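Local coordinates for protein gamma-glutamyl phosphate reductase (Saccharomyces cerevisiae, PDB 1VLU) that catalyses the NADPH-dependent reduction of L-gamma-glutamyl phosphate to glutamate semialdehyde and phosphate, the second step from glutamate towards proline, at residues I241-D247 with H368-T374. Numbering follows the deposited sequence.
Sequences ICSIYLD and HTDAIVT
Extended backbones at 242-246 and 369-373 run parallel, their axes 4.6 Å apart and their N-to-C directions 10° apart. They are adjacent inner strands, between 274-278 and 391-393, of a six-stranded parallel sheet consistent with the catalytic domain of the aldehyde dehydrogenase fold. Register is set by I244-A371, Y245-I372 and L246-V373, with CA-CA distances of 4.6, 4.7 and 5.0 Å. H368, chi1 p, directs ND1 to D370 OD2 (2.9 Å), a His-carboxylate hydrogen bond; S389 OG also binds that carboxylate. T369 N makes a weak bond to C242 SG (3.6 Å). At D370 (chi1 m) the side chain replaces a backbone acceptor: S243 N reaches D370 OD1 at 3.1 Å, whereas T369 O lies 3.7 Å from S243 N. One water joins D370 OD1 (2.7 Å), I241 O (2.6 Å) and S243 OG (2.9 Å). From A371 the parallel ladder is regular: A371 N to S243 O 2.9 Å, Y245 N to A371 O 2.8 Å. I372 (chi1 t, chi2 t) brings CD1 to the ring edge of Y245 at CD2 (3.6 Å), beside F383 of helix 377-386. On the face shared by I244 and L246, V373 CG2 meets I244 CG2 (3.9 Å) and L246 CD2 (3.5 Å); V373 N binds Y245 O (2.8 Å), and D247 N binds V373 O (3.1 Å). T374 OG1 donates to D247 OD2 (2.6 Å), which N379 also binds. The chemistry thus implies a regular ladder whose main-chain acceptor is replaced by the D370 carboxylate at the N-terminal end, while D247 adds a side-chain bond beyond intact pairing.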
ATOM      1  N   ILE A 241      -3.500   6.694  13.924  1.00 65.79           N
ATOM      2  CA  ILE A 241      -3.848   7.076  15.285  1.00 62.71           C
ATOM      3  C   ILE A 241      -2.744   6.677  16.268  1.00 61.04           C
ATOM      4  O   ILE A 241      -2.337   5.506  16.309  1.00 58.24           O
ATOM      5  CB  ILE A 241      -5.191   6.448  15.714  1.00 64.75           C
ATOM      6  CG1 ILE A 241      -6.316   6.848  14.739  1.00 63.76           C
ATOM      7  CG2 ILE A 241      -5.520   6.820  17.172  1.00 60.03           C
ATOM      8  CD1 ILE A 241      -7.500   5.906  14.754  1.00 64.02           C
ATOM      9  N   CYS A 242      -2.281   7.664  17.048  1.00 58.70           N
ATOM     10  CA  CYS A 242      -1.270   7.482  18.087  1.00 57.97           C
ATOM     11  C   CYS A 242      -1.882   7.394  19.477  1.00 54.93           C
ATOM     12  O   CYS A 242      -2.670   8.239  19.863  1.00 56.69           O
ATOM     13  CB  CYS A 242      -0.274   8.627  18.053  1.00 57.98           C
ATOM     14  SG  CYS A 242       0.572   8.729  16.452  1.00 73.11           S
ATOM     15  N   SER A 243      -1.498   6.370  20.229  1.00 52.09           N
ATOM     16  CA  SER A 243      -2.089   6.090  21.525  1.00 49.84           C
ATOM     17  C   SER A 243      -1.119   6.324  22.685  1.00 49.07           C
ATOM     18  O   SER A 243       0.063   6.078  22.573  1.00 48.91           O
ATOM     19  CB  SER A 243      -2.626   4.663  21.574  1.00 48.15           C
ATOM     20  OG  SER A 243      -3.590   4.446  20.556  1.00 50.63           O
ATOM     21  N   ILE A 244      -1.646   6.828  23.792  1.00 49.05           N
ATOM     22  CA  ILE A 244      -0.905   6.873  25.038  1.00 49.53           C
ATOM     23  C   ILE A 244      -1.660   5.998  26.032  1.00 46.55           C
ATOM     24  O   ILE A 244      -2.832   6.238  26.311  1.00 43.63           O
ATOM     25  CB  ILE A 244      -0.738   8.311  25.577  1.00 48.60           C
ATOM     26  CG1 ILE A 244      -0.159   9.230  24.484  1.00 54.70           C
ATOM     27  CG2 ILE A 244       0.155   8.316  26.822  1.00 46.47           C
ATOM     28  CD1 ILE A 244      -0.309  10.734  24.776  1.00 54.03           C
ATOM     29  N   TYR A 245      -0.990   4.954  26.513  1.00 43.87           N
ATOM     30  CA  TYR A 245      -1.548   4.133  27.569  1.00 42.10           C
ATOM     31  C   TYR A 245      -1.064   4.581  28.942  1.00 41.56           C
ATOM     32  O   TYR A 245       0.126   4.540  29.240  1.00 42.00           O
ATOM     33  CB  TYR A 245      -1.239   2.661  27.331  1.00 38.69           C
ATOM     34  CG  TYR A 245      -1.659   1.753  28.474  1.00 37.93           C
ATOM     35  CD1 TYR A 245      -2.975   1.744  28.948  1.00 35.75           C
ATOM     36  CD2 TYR A 245      -0.743   0.889  29.068  1.00 32.29           C
ATOM     37  CE1 TYR A 245      -3.357   0.910  29.979  1.00 30.16           C
ATOM     38  CE2 TYR A 245      -1.116   0.051  30.086  1.00 37.63           C
ATOM     39  CZ  TYR A 245      -2.425   0.066  30.547  1.00 36.43           C
ATOM     40  OH  TYR A 245      -2.794  -0.786  31.573  1.00 38.74           O
ATOM     41  N   LEU A 246      -2.015   5.014  29.763  1.00 42.98           N
ATOM     42  CA  LEU A 246      -1.775   5.414  31.140  1.00 41.65           C
ATOM     43  C   LEU A 246      -2.104   4.247  32.060  1.00 40.24           C
ATOM     44  O   LEU A 246      -3.256   4.000  32.391  1.00 39.34           O
ATOM     45  CB  LEU A 246      -2.634   6.628  31.489  1.00 41.30           C
ATOM     46  CG  LEU A 246      -2.508   7.844  30.574  1.00 45.21           C
ATOM     47  CD1 LEU A 246      -3.320   8.998  31.122  1.00 47.81           C
ATOM     48  CD2 LEU A 246      -1.054   8.255  30.438  1.00 42.88           C
ATOM     49  N   ASP A 247      -1.055   3.543  32.457  1.00 40.60           N
ATOM     50  CA  ASP A 247      -1.129   2.292  33.183  1.00 41.20           C
ATOM     51  C   ASP A 247      -1.603   2.497  34.616  1.00 42.44           C
ATOM     52  O   ASP A 247      -1.567   3.614  35.151  1.00 41.79           O
ATOM     53  CB  ASP A 247       0.262   1.645  33.171  1.00 40.81           C
ATOM     54  CG  ASP A 247       0.250   0.174  33.570  1.00 47.47           C
ATOM     55  OD1 ASP A 247      -0.760  -0.551  33.341  1.00 49.32           O
ATOM     56  OD2 ASP A 247       1.284  -0.265  34.111  1.00 55.74           O
ATOM     57  N   HIS A 368       2.158   4.666  13.037  1.00 73.47           N
ATOM     58  CA  HIS A 368       1.829   5.361  14.277  1.00 67.72           C
ATOM     59  C   HIS A 368       2.861   5.080  15.370  1.00 65.32           C
ATOM     60  O   HIS A 368       3.488   4.021  15.394  1.00 63.71           O
ATOM     61  CB  HIS A 368       0.411   5.026  14.755  1.00 65.10           C
ATOM     62  CG  HIS A 368       0.151   3.563  14.887  1.00 61.71           C
ATOM     63  ND1 HIS A 368       0.595   2.823  15.961  1.00 58.45           N
ATOM     64  CD2 HIS A 368      -0.498   2.696  14.074  1.00 59.07           C
ATOM     65  CE1 HIS A 368       0.248   1.559  15.794  1.00 58.42           C
ATOM     66  NE2 HIS A 368      -0.419   1.456  14.660  1.00 61.98           N
ATOM     67  N   THR A 369       3.047   6.056  16.252  1.00 61.87           N
ATOM     68  CA  THR A 369       3.843   5.854  17.450  1.00 60.90           C
ATOM     69  C   THR A 369       2.925   5.715  18.658  1.00 57.75           C
ATOM     70  O   THR A 369       1.784   6.181  18.637  1.00 57.30           O
ATOM     71  CB  THR A 369       4.813   7.007  17.691  1.00 60.45           C
ATOM     72  OG1 THR A 369       4.096   8.240  17.590  1.00 64.72           O
ATOM     73  CG2 THR A 369       5.936   6.981  16.660  1.00 66.26           C
ATOM     74  N   ASP A 370       3.435   5.075  19.708  1.00 54.16           N
ATOM     75  CA  ASP A 370       2.650   4.796  20.903  1.00 52.38           C
ATOM     76  C   ASP A 370       3.463   4.929  22.170  1.00 49.24           C
ATOM     77  O   ASP A 370       4.650   4.653  22.168  1.00 48.07           O
ATOM     78  CB  ASP A 370       2.051   3.397  20.810  1.00 52.86           C
ATOM     79  CG  ASP A 370       1.196   3.234  19.581  1.00 61.57           C
ATOM     80  OD1 ASP A 370       0.097   3.835  19.530  1.00 69.65           O
ATOM     81  OD2 ASP A 370       1.635   2.529  18.648  1.00 71.43           O
ATOM     82  N   ALA A 371       2.811   5.345  23.255  1.00 45.55           N
ATOM     83  CA  ALA A 371       3.511   5.587  24.486  1.00 43.62           C
ATOM     84  C   ALA A 371       2.841   4.847  25.632  1.00 43.66           C
ATOM     85  O   ALA A 371       1.617   4.695  25.646  1.00 42.13           O
ATOM     86  CB  ALA A 371       3.557   7.078  24.776  1.00 44.13           C
ATOM     87  N   ILE A 372       3.648   4.375  26.578  1.00 40.41           N
ATOM     88  CA  ILE A 372       3.119   3.886  27.838  1.00 38.20           C
ATOM     89  C   ILE A 372       3.666   4.758  28.960  1.00 39.32           C
ATOM     90  O   ILE A 372       4.861   5.058  28.999  1.00 39.09           O
ATOM     91  CB  ILE A 372       3.399   2.359  28.077  1.00 38.92           C
ATOM     92  CG1 ILE A 372       2.806   1.898  29.421  1.00 35.92           C
ATOM     93  CG2 ILE A 372       4.930   2.009  27.929  1.00 35.65           C
ATOM     94  CD1 ILE A 372       2.816   0.386  29.659  1.00 36.63           C
ATOM     95  N   VAL A 373       2.775   5.194  29.847  1.00 39.95           N
ATOM     96  CA  VAL A 373       3.172   5.900  31.052  1.00 40.93           C
ATOM     97  C   VAL A 373       2.970   4.921  32.208  1.00 42.35           C
ATOM     98  O   VAL A 373       1.844   4.532  32.525  1.00 42.77           O
ATOM     99  CB  VAL A 373       2.363   7.215  31.246  1.00 39.80           C
ATOM    100  CG1 VAL A 373       2.918   8.018  32.396  1.00 37.57           C
ATOM    101  CG2 VAL A 373       2.377   8.050  29.956  1.00 39.88           C
ATOM    102  N   THR A 374       4.075   4.478  32.794  1.00 42.09           N
ATOM    103  CA  THR A 374       4.034   3.550  33.917  1.00 42.36           C
ATOM    104  C   THR A 374       5.356   3.579  34.674  1.00 44.60           C
ATOM    105  O   THR A 374       6.388   3.934  34.098  1.00 46.02           O
ATOM    106  CB  THR A 374       3.688   2.097  33.459  1.00 42.63           C
ATOM    107  OG1 THR A 374       3.340   1.295  34.593  1.00 39.23           O
ATOM    108  CG2 THR A 374       4.843   1.458  32.706  1.00 33.19           C
TER
HETATM  109  O   HOH W   1      -2.202   3.646  18.150  1.00 44.05           O